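Local coordinates for protein putative cytidylyltransferase (Burkholderia pseudomallei, PDB 5X9Q) that probably catalyses transfer of the adenylyl group of ATP to D-glycero-beta-D-manno-heptose 1-phosphate, giving ADP-heptose and diphosphate, at residues F17-L21 with M94-L100; A36-T41 with V121-V127; C65-N71 with V103-F109. One frame throughout, in Å; residues are numbered along the deposited sequence.

Five parallel strands in the order 105-109, 65-71, 38-43, 125-129, 149-153 form the Rossmann-like sheet of this nucleotidyltransferase. Interaction 3 joins the first two and interaction 2 the third and fourth; their centres lie about 10 Å apart, and strands 38-43 and 65-71 are hydrogen-bonded neighbours, so four strands run on. Interaction 1, about 9 Å from interaction 3 and 18 Å from interaction 2 between centres, packs the N-terminal segment on helix 90-98, which leads into strand 105-109. Along the chain, residues 36-41 and 121-127 enclose both segments of interaction 3, whereas interaction 1 interleaves with each. The contacts join the core sheet of the cytidylyltransferase-like fold; interaction 1 brings the N-terminal segment to the subunit interface.

Interaction 1 of 3, residues F17-L21 with M94-L100; sequences FERKL and MALLAAL
Phe17 of the short 3-10 turn lays its ring against Ala99, near the C-terminal end of helix 90-98. With CG held between the backbone N and the carbonyl carbon (chi1 52°), the ring swings in so that Ala99 CB stands over its centre, 3.9 Å from the centroid, in a CH-pi contact. Phe17 CD1 lies 4.0 Å from Ala98 CB, and Phe17 CE1 meets the Ala95 carbonyl oxygen at 3.6 Å. The small side chains of Ala95, Ala98 and Ala99 let the turn come close to the helix, and Val53 of the second subunit also packs on Phe17. Arg19 forms a salt bridge with Glu101 of that subunit. Lys20 sends a chain extended beyond CG past Ala98. Its NZ donates to Ala98 O at 3.1 Å, the nitrogen standing 23° out of the carbonyl plane, and it also bonds to Val103 O; Leu100 O is close by. Near the C-terminal end of the helix, where the dipole is negative, the positive charge is probably favoured. The Lys20 backbone bonds to Val106. Leu21 closes the contact with CD2, which sits 4.0 Å from Met94 CB and equally far from Ala98 CB. The turn thus spans helix 90-98 and the edge strand of a Rossmann-like alpha/beta fold at the subunit interface.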
loop_
_atom_site.group_PDB
_atom_site.type_symbol
_atom_site.label_atom_id
_atom_site.label_comp_id
_atom_site.label_asym_id
_atom_site.label_seq_id
_atom_site.Cartn_x
_atom_site.Cartn_y
_atom_site.Cartn_z
ATOM N N PHE A 17 6.737 -9.995 -0.258
ATOM C CA PHE A 17 5.311 -10.000 -0.516
ATOM C C PHE A 17 4.986 -10.701 -1.820
ATOM O O PHE A 17 3.837 -11.070 -2.060
ATOM C CB PHE A 17 4.782 -8.569 -0.532
ATOM C CG PHE A 17 5.553 -7.635 -1.451
ATOM C CD1 PHE A 17 5.415 -7.705 -2.828
ATOM C CD2 PHE A 17 6.387 -6.657 -0.918
ATOM C CE1 PHE A 17 6.108 -6.839 -3.660
ATOM C CE2 PHE A 17 7.073 -5.774 -1.734
ATOM C CZ PHE A 17 6.943 -5.867 -3.113
ATOM N N GLU A 18 6.003 -10.923 -2.644
ATOM C CA GLU A 18 5.815 -11.604 -3.920
ATOM C C GLU A 18 5.332 -13.050 -3.762
ATOM O O GLU A 18 5.006 -13.707 -4.751
ATOM C CB GLU A 18 7.109 -11.572 -4.737
ATOM C CG GLU A 18 7.351 -10.261 -5.466
ATOM C CD GLU A 18 8.781 -10.119 -5.951
ATOM O OE1 GLU A 18 9.471 -11.151 -6.081
ATOM O OE2 GLU A 18 9.213 -8.974 -6.200
ATOM N N ARG A 19 5.285 -13.544 -2.527
ATOM C CA ARG A 19 4.843 -14.907 -2.284
ATOM C C ARG A 19 3.354 -15.003 -2.648
ATOM O O ARG A 19 2.829 -16.100 -2.839
ATOM C CB ARG A 19 5.208 -15.348 -0.866
ATOM C CG ARG A 19 4.478 -14.585 0.228
ATOM C CD ARG A 19 4.959 -15.005 1.608
ATOM N NE ARG A 19 4.234 -14.315 2.671
ATOM C CZ ARG A 19 4.531 -13.097 3.109
ATOM N NH1 ARG A 19 5.542 -12.426 2.576
ATOM N NH2 ARG A 19 3.817 -12.547 4.083
ATOM N N LYS A 20 2.678 -13.855 -2.743
ATOM C CA LYS A 20 1.271 -13.827 -3.079
ATOM C C LYS A 20 0.878 -13.923 -4.542
ATOM O O LYS A 20 -0.287 -14.202 -4.842
ATOM C CB LYS A 20 0.707 -12.556 -2.470
ATOM C CG LYS A 20 1.000 -12.426 -1.018
ATOM C CD LYS A 20 0.372 -11.182 -0.458
ATOM C CE LYS A 20 0.849 -10.940 0.963
ATOM N NZ LYS A 20 0.252 -9.685 1.541
ATOM N N LEU A 21 1.832 -13.680 -5.436
ATOM C CA LEU A 21 1.576 -13.751 -6.867
ATOM C C LEU A 21 1.437 -15.216 -7.245
ATOM O O LEU A 21 2.359 -16.006 -7.041
ATOM C CB LEU A 21 2.717 -13.106 -7.652
ATOM C CG LEU A 21 3.205 -11.746 -7.146
ATOM C CD1 LEU A 21 4.535 -11.381 -7.788
ATOM C CD2 LEU A 21 2.164 -10.670 -7.409
ATOM N N MET A 94 0.227 -5.835 -10.075
ATOM C CA MET A 94 0.021 -6.970 -9.189
ATOM C C MET A 94 0.981 -6.925 -8.005
ATOM O O MET A 94 0.587 -7.246 -6.883
ATOM C CB MET A 94 0.200 -8.277 -9.951
ATOM C CG MET A 94 -0.890 -8.516 -10.967
ATOM S SD MET A 94 -0.559 -9.956 -11.984
ATOM C CE MET A 94 -0.776 -11.289 -10.795
ATOM N N ALA A 95 2.230 -6.527 -8.248
ATOM C CA ALA A 95 3.209 -6.438 -7.166
ATOM C C ALA A 95 2.790 -5.445 -6.068
ATOM O O ALA A 95 2.934 -5.741 -4.868
ATOM C CB ALA A 95 4.584 -6.077 -7.727
ATOM N N LEU A 96 2.263 -4.284 -6.463
ATOM C CA LEU A 96 1.792 -3.294 -5.497
ATOM C C LEU A 96 0.736 -3.892 -4.601
ATOM O O LEU A 96 0.810 -3.762 -3.382
ATOM C CB LEU A 96 1.217 -2.072 -6.197
ATOM C CG LEU A 96 2.085 -0.840 -6.257
ATOM C CD1 LEU A 96 2.027 -0.152 -4.930
ATOM C CD2 LEU A 96 3.493 -1.279 -6.574
ATOM N N LEU A 97 -0.243 -4.562 -5.205
ATOM C CA LEU A 97 -1.303 -5.211 -4.438
ATOM C C LEU A 97 -0.729 -6.220 -3.451
ATOM O O LEU A 97 -1.165 -6.302 -2.292
ATOM C CB LEU A 97 -2.287 -5.884 -5.395
ATOM C CG LEU A 97 -3.120 -4.829 -6.123
ATOM C CD1 LEU A 97 -3.751 -5.345 -7.396
ATOM C CD2 LEU A 97 -4.199 -4.338 -5.171
ATOM N N ALA A 98 0.264 -6.987 -3.889
ATOM C CA ALA A 98 0.818 -8.021 -3.031
ATOM C C ALA A 98 1.512 -7.425 -1.808
ATOM O O ALA A 98 1.591 -8.067 -0.760
ATOM C CB ALA A 98 1.779 -8.906 -3.814
ATOM N N ALA A 99 1.977 -6.186 -1.926
ATOM C CA ALA A 99 2.682 -5.520 -0.831
ATOM C C ALA A 99 1.726 -5.154 0.288
ATOM O O ALA A 99 2.158 -4.791 1.390
ATOM C CB ALA A 99 3.406 -4.282 -1.330
ATOM N N LEU A 100 0.433 -5.261 0.007
ATOM C CA LEU A 100 -0.597 -4.872 0.959
ATOM C C LEU A 100 -0.819 -5.926 2.040
ATOM O O LEU A 100 -0.896 -7.130 1.762
ATOM C CB LEU A 100 -1.907 -4.616 0.215
ATOM C CG LEU A 100 -1.817 -3.430 -0.741
ATOM C CD1 LEU A 100 -3.087 -3.283 -1.561
ATOM C CD2 LEU A 100 -1.519 -2.158 0.070
#

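Interaction 2 of 3, residues A36-T41 with V121-V127; sequences APVVFT and VHPDILV
A chi1 of -57° folds the Asp124 carboxylate back beside its own backbone N, where OD2 accepts Val38 N at 2.8 Å, met on the anti side. Phe40, its ring turned away from its own N (chi1 -179°), runs alongside Leu126, and Leu126 CD1 meets the ring edge 3.7 Å from Phe40 CD1. Phe40 CB also presses on Pro123 CB at 3.5 Å, and the Val121 side chain crosses that of Phe40 at about a right angle, Val121 CG1 nearest Phe40 CD2. Ile118 of helix 115-121 adds to this apolar cluster. Val38 O is doubly held, by Asp124 N and Ile125 N, the former lying on a lone pair of the carbonyl. From there the strands pair in parallel, Phe40 N to Ile125 O and Val127 N to Phe40 O. In this central pairing of a Rossmann-like sheet, order 3-2-1-4-5, the chain has built one half outward from strand 38-43 and crosses to the other. Across the sheet from Phe40, Val39 CG1 meets Val127 CG2 at 4.1 Å, with Ile125 next to them. Thr41 OG1 donates to Val127 O at 2.8 Å from 41° above the carbonyl plane, and the same hydroxyl bonds to Tyr55 OH.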
loop_
_atom_site.group_PDB
_atom_site.type_symbol
_atom_site.label_atom_id
_atom_site.label_comp_id
_atom_site.label_asym_id
_atom_site.label_seq_id
_atom_site.Cartn_x
_atom_site.Cartn_y
_atom_site.Cartn_z
ATOM N N ALA A 36 -12.253 -20.767 4.801
ATOM C CA ALA A 36 -13.530 -20.184 4.436
ATOM C C ALA A 36 -13.832 -19.065 5.429
ATOM O O ALA A 36 -13.376 -19.117 6.560
ATOM C CB ALA A 36 -14.602 -21.240 4.432
ATOM N N PRO A 37 -14.544 -18.015 5.001
ATOM C CA PRO A 37 -15.033 -17.748 3.644
ATOM C C PRO A 37 -13.975 -17.068 2.786
ATOM O O PRO A 37 -13.249 -16.188 3.259
ATOM C CB PRO A 37 -16.225 -16.811 3.881
ATOM C CG PRO A 37 -15.910 -16.113 5.153
ATOM C CD PRO A 37 -15.066 -17.040 5.979
ATOM N N VAL A 38 -13.891 -17.483 1.529
ATOM C CA VAL A 38 -12.952 -16.912 0.590
ATOM C C VAL A 38 -13.538 -15.690 -0.099
ATOM O O VAL A 38 -14.643 -15.740 -0.655
ATOM C CB VAL A 38 -12.538 -17.948 -0.445
ATOM C CG1 VAL A 38 -11.624 -17.330 -1.495
ATOM C CG2 VAL A 38 -11.870 -19.134 0.265
ATOM N N VAL A 39 -12.803 -14.585 -0.034
ATOM C CA VAL A 39 -13.261 -13.331 -0.612
ATOM C C VAL A 39 -12.502 -13.020 -1.911
ATOM O O VAL A 39 -11.268 -13.192 -2.012
ATOM C CB VAL A 39 -13.109 -12.190 0.386
ATOM C CG1 VAL A 39 -13.842 -10.961 -0.098
ATOM C CG2 VAL A 39 -13.696 -12.610 1.726
ATOM N N PHE A 40 -13.250 -12.577 -2.915
ATOM C CA PHE A 40 -12.659 -12.263 -4.198
ATOM C C PHE A 40 -13.009 -10.864 -4.610
ATOM O O PHE A 40 -14.127 -10.406 -4.355
ATOM C CB PHE A 40 -13.127 -13.230 -5.282
ATOM C CG PHE A 40 -12.512 -12.958 -6.625
ATOM C CD1 PHE A 40 -13.057 -12.013 -7.492
ATOM C CD2 PHE A 40 -11.379 -13.641 -7.016
ATOM C CE1 PHE A 40 -12.474 -11.752 -8.711
ATOM C CE2 PHE A 40 -10.788 -13.385 -8.250
ATOM C CZ PHE A 40 -11.333 -12.439 -9.091
ATOM N N THR A 41 -12.040 -10.186 -5.236
ATOM C CA THR A 41 -12.301 -8.943 -5.936
ATOM C C THR A 41 -11.367 -8.791 -7.151
ATOM O O THR A 41 -10.344 -9.451 -7.247
ATOM C CB THR A 41 -12.135 -7.742 -5.004
ATOM O OG1 THR A 41 -12.769 -6.607 -5.600
ATOM C CG2 THR A 41 -10.655 -7.418 -4.777
ATOM N N VAL A 121 -11.945 -19.944 -9.325
ATOM C CA VAL A 121 -11.579 -19.644 -7.956
ATOM C C VAL A 121 -12.684 -20.032 -6.959
ATOM O O VAL A 121 -12.407 -20.424 -5.824
ATOM C CB VAL A 121 -11.269 -18.149 -7.820
ATOM C CG1 VAL A 121 -11.180 -17.742 -6.349
ATOM C CG2 VAL A 121 -9.968 -17.812 -8.565
ATOM N N HIS A 122 -13.938 -19.895 -7.386
ATOM C CA HIS A 122 -15.074 -20.252 -6.550
ATOM C C HIS A 122 -15.174 -19.551 -5.187
ATOM O O HIS A 122 -15.362 -20.205 -4.159
ATOM C CB HIS A 122 -15.113 -21.762 -6.351
ATOM C CG HIS A 122 -16.453 -22.288 -5.950
ATOM N ND1 HIS A 122 -17.402 -22.686 -6.866
ATOM C CD2 HIS A 122 -16.999 -22.502 -4.728
ATOM C CE1 HIS A 122 -18.477 -23.119 -6.229
ATOM N NE2 HIS A 122 -18.258 -23.017 -4.930
ATOM N N PRO A 123 -15.018 -18.222 -5.171
ATOM C CA PRO A 123 -15.189 -17.473 -3.912
ATOM C C PRO A 123 -16.512 -17.705 -3.189
ATOM O O PRO A 123 -17.501 -17.978 -3.842
ATOM C CB PRO A 123 -15.095 -16.003 -4.343
ATOM C CG PRO A 123 -15.659 -16.006 -5.754
ATOM C CD PRO A 123 -15.181 -17.319 -6.357
ATOM N N ASP A 124 -16.526 -17.555 -1.868
ATOM C CA ASP A 124 -17.761 -17.528 -1.115
ATOM C C ASP A 124 -18.322 -16.110 -1.135
ATOM O O ASP A 124 -19.533 -15.897 -1.026
ATOM C CB ASP A 124 -17.527 -17.967 0.334
ATOM C CG ASP A 124 -16.906 -19.337 0.424
ATOM O OD1 ASP A 124 -17.485 -20.289 -0.156
ATOM O OD2 ASP A 124 -15.816 -19.451 1.039
ATOM N N ILE A 125 -17.450 -15.122 -1.271
ATOM C CA ILE A 125 -17.940 -13.754 -1.240
ATOM C C ILE A 125 -17.272 -12.970 -2.346
ATOM O O ILE A 125 -16.054 -13.025 -2.486
ATOM C CB ILE A 125 -17.667 -13.069 0.128
ATOM C CG1 ILE A 125 -18.303 -13.848 1.279
ATOM C CG2 ILE A 125 -18.150 -11.626 0.112
ATOM C CD1 ILE A 125 -17.878 -13.350 2.627
ATOM N N LEU A 126 -18.078 -12.282 -3.148
ATOM C CA LEU A 126 -17.599 -11.432 -4.222
ATOM C C LEU A 126 -17.836 -9.987 -3.880
ATOM O O LEU A 126 -18.944 -9.624 -3.503
ATOM C CB LEU A 126 -18.302 -11.748 -5.547
ATOM C CG LEU A 126 -17.962 -10.673 -6.594
ATOM C CD1 LEU A 126 -16.547 -10.884 -7.125
ATOM C CD2 LEU A 126 -18.951 -10.664 -7.730
ATOM N N VAL A 127 -16.811 -9.151 -4.012
ATOM C CA VAL A 127 -16.964 -7.758 -3.632
ATOM C C VAL A 127 -16.508 -6.819 -4.715
ATOM O O VAL A 127 -15.563 -7.106 -5.429
ATOM C CB VAL A 127 -16.188 -7.447 -2.310
ATOM C CG1 VAL A 127 -16.771 -8.227 -1.168
ATOM C CG2 VAL A 127 -14.701 -7.764 -2.447
#

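Interaction 3 of 3, residues C65-N71 with V103-F109; sequences CLIVGVN and VDWVVGF
Val70 and Val106 meet closely, Val70 CG2 to Val106 CG1 at 3.7 Å, on the face of the pairing that packs against helix 90-98. Val68 joins them on the same face, its CG2 lying 3.9 Å from Val103 CG2, and Met94 and Leu97 of that helix cover Val68, Val70 and Val106 between them. The C-terminal end is also closely packed round Phe109. There Phe109 is turned back over the neighbouring strand, CG between its N and carbonyl carbon (chi1 62°), and Gly69, having no side chain, lets the ring in: Phe109 CE1 lies 3.6 Å from Gly69 C, at the ring edge. One ring face takes Asn71 CA in a CH-pi contact, 4.2 Å from the centroid. Val68 N to Trp105 O and Val107 N to Val68 O are nearly straight, and the next rung, Val70 N to Val107 O, is short at 2.7 Å.

The N-terminal end is looser and partly open to solvent. Here Trp105 lies partly exposed, with Leu34 and Met30 beside it; Cys65 SG approaches the indole edge, 4.0 Å from Trp105 CD1, as a sulfur-aromatic contact. Ile67 CG1 is 4.2 Å from Trp105 CB. On that face, which Leu27 of helix 24-30 covers farther in, Ile67 and Val107 barely touch.

Asp104, also partly exposed, replaces a strand rung: its OD2 accepts Leu66 N at 2.9 Å, while Leu66 O receives both Asp104 N and Trp105 N. A salt bridge from Lys60 to the same OD2 probably keeps the carboxylate ionised, so a charge-assisted carboxylate-to-backbone bond probably helps set the register where the strands begin, while the rest of the pairing rests on backbone bonds and apolar packing.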
loop_
_atom_site.group_PDB
_atom_site.type_symbol
_atom_site.label_atom_id
_atom_site.label_comp_id
_atom_site.label_asym_id
_atom_site.label_seq_id
_atom_site.Cartn_x
_atom_site.Cartn_y
_atom_site.Cartn_z
ATOM N N CYS A 65 -9.888 -14.765 3.930
ATOM C CA CYS A 65 -8.930 -14.913 2.861
ATOM C C CYS A 65 -9.317 -13.989 1.710
ATOM O O CYS A 65 -10.481 -13.977 1.294
ATOM C CB CYS A 65 -8.908 -16.379 2.427
ATOM S SG CYS A 65 -7.898 -16.673 1.040
ATOM N N LEU A 66 -8.371 -13.210 1.194
ATOM C CA LEU A 66 -8.717 -12.260 0.156
ATOM C C LEU A 66 -7.886 -12.449 -1.085
ATOM O O LEU A 66 -6.663 -12.289 -1.055
ATOM C CB LEU A 66 -8.557 -10.833 0.651
ATOM C CG LEU A 66 -8.793 -9.764 -0.420
ATOM C CD1 LEU A 66 -10.220 -9.830 -0.991
ATOM C CD2 LEU A 66 -8.451 -8.341 0.086
ATOM N N ILE A 67 -8.579 -12.724 -2.188
ATOM C CA ILE A 67 -7.957 -12.886 -3.491
ATOM C C ILE A 67 -8.301 -11.693 -4.378
ATOM O O ILE A 67 -9.464 -11.290 -4.469
ATOM C CB ILE A 67 -8.427 -14.205 -4.170
ATOM C CG1 ILE A 67 -8.240 -15.393 -3.227
ATOM C CG2 ILE A 67 -7.717 -14.418 -5.493
ATOM C CD1 ILE A 67 -8.668 -16.716 -3.811
ATOM N N VAL A 68 -7.294 -11.127 -5.036
ATOM C CA VAL A 68 -7.510 -10.026 -5.971
ATOM C C VAL A 68 -7.150 -10.450 -7.408
ATOM O O VAL A 68 -6.058 -10.959 -7.666
ATOM C CB VAL A 68 -6.691 -8.802 -5.565
ATOM C CG1 VAL A 68 -7.083 -7.606 -6.408
ATOM C CG2 VAL A 68 -6.918 -8.501 -4.077
ATOM N N GLY A 69 -8.095 -10.295 -8.331
ATOM C CA GLY A 69 -7.854 -10.566 -9.738
ATOM C C GLY A 69 -7.448 -9.304 -10.481
ATOM O O GLY A 69 -8.075 -8.241 -10.342
ATOM N N VAL A 70 -6.392 -9.402 -11.273
ATOM C CA VAL A 70 -5.871 -8.195 -11.920
ATOM C C VAL A 70 -5.830 -8.320 -13.441
ATOM O O VAL A 70 -5.147 -9.198 -13.990
ATOM C CB VAL A 70 -4.477 -7.862 -11.400
ATOM C CG1 VAL A 70 -3.945 -6.615 -12.083
ATOM C CG2 VAL A 70 -4.532 -7.678 -9.893
ATOM N N ASN A 71 -6.573 -7.449 -14.112
ATOM C CA ASN A 71 -6.601 -7.443 -15.570
ATOM C C ASN A 71 -5.195 -7.386 -16.174
ATOM O O ASN A 71 -4.402 -6.491 -15.838
ATOM C CB ASN A 71 -7.416 -6.245 -16.068
ATOM C CG ASN A 71 -8.832 -6.238 -15.540
ATOM O OD1 ASN A 71 -9.076 -5.956 -14.355
ATOM N ND2 ASN A 71 -9.786 -6.501 -16.425
ATOM N N VAL A 103 -4.133 -8.227 1.624
ATOM C CA VAL A 103 -4.297 -9.101 0.458
ATOM C C VAL A 103 -3.575 -10.416 0.690
ATOM O O VAL A 103 -2.434 -10.410 1.147
ATOM C CB VAL A 103 -3.722 -8.447 -0.864
ATOM C CG1 VAL A 103 -3.707 -9.459 -2.014
ATOM C CG2 VAL A 103 -4.502 -7.221 -1.291
ATOM N N ASP A 104 -4.195 -11.544 0.379
ATOM C CA ASP A 104 -3.475 -12.814 0.515
ATOM C C ASP A 104 -2.954 -13.355 -0.813
ATOM O O ASP A 104 -1.850 -13.879 -0.878
ATOM C CB ASP A 104 -4.365 -13.870 1.164
ATOM C CG ASP A 104 -4.797 -13.464 2.551
ATOM O OD1 ASP A 104 -3.979 -13.606 3.494
ATOM O OD2 ASP A 104 -5.937 -12.965 2.695
ATOM N N TRP A 105 -3.729 -13.210 -1.880
ATOM C CA TRP A 105 -3.337 -13.793 -3.157
ATOM C C TRP A 105 -3.676 -12.840 -4.283
ATOM O O TRP A 105 -4.754 -12.266 -4.301
ATOM C CB TRP A 105 -4.030 -15.151 -3.392
ATOM C CG TRP A 105 -3.773 -16.160 -2.291
ATOM C CD1 TRP A 105 -4.642 -16.545 -1.291
ATOM C CD2 TRP A 105 -2.556 -16.874 -2.054
ATOM N NE1 TRP A 105 -4.036 -17.465 -0.472
ATOM C CE2 TRP A 105 -2.758 -17.684 -0.917
ATOM C CE3 TRP A 105 -1.314 -16.919 -2.704
ATOM C CZ2 TRP A 105 -1.761 -18.519 -0.409
ATOM C CZ3 TRP A 105 -0.328 -17.752 -2.198
ATOM C CH2 TRP A 105 -0.560 -18.543 -1.068
ATOM N N VAL A 106 -2.753 -12.677 -5.224
ATOM C CA VAL A 106 -2.997 -11.839 -6.396
ATOM C C VAL A 106 -2.851 -12.696 -7.663
ATOM O O VAL A 106 -1.809 -13.336 -7.872
ATOM C CB VAL A 106 -2.029 -10.626 -6.454
ATOM C CG1 VAL A 106 -2.409 -9.685 -7.592
ATOM C CG2 VAL A 106 -2.028 -9.878 -5.100
ATOM N N VAL A 107 -3.910 -12.714 -8.477
ATOM C CA VAL A 107 -3.974 -13.510 -9.710
ATOM C C VAL A 107 -4.279 -12.631 -10.912
ATOM O O VAL A 107 -5.195 -11.805 -10.856
ATOM C CB VAL A 107 -5.082 -14.567 -9.652
ATOM C CG1 VAL A 107 -5.189 -15.277 -10.984
ATOM C CG2 VAL A 107 -4.787 -15.545 -8.597
ATOM N N GLY A 108 -3.531 -12.790 -11.997
ATOM C CA GLY A 108 -3.865 -12.088 -13.232
ATOM C C GLY A 108 -4.862 -12.858 -14.085
ATOM O O GLY A 108 -4.889 -14.085 -14.032
ATOM N N PHE A 109 -5.651 -12.163 -14.903
ATOM C CA PHE A 109 -6.489 -12.840 -15.886
ATOM C C PHE A 109 -6.488 -12.042 -17.175
ATOM O O PHE A 109 -6.341 -10.827 -17.151
ATOM C CB PHE A 109 -7.925 -13.044 -15.376
ATOM C CG PHE A 109 -8.661 -11.770 -15.095
ATOM C CD1 PHE A 109 -8.523 -11.123 -13.862
ATOM C CD2 PHE A 109 -9.501 -11.216 -16.054
ATOM C CE1 PHE A 109 -9.207 -9.931 -13.594
ATOM C CE2 PHE A 109 -10.195 -10.027 -15.801
ATOM C CZ PHE A 109 -10.043 -9.378 -14.560
#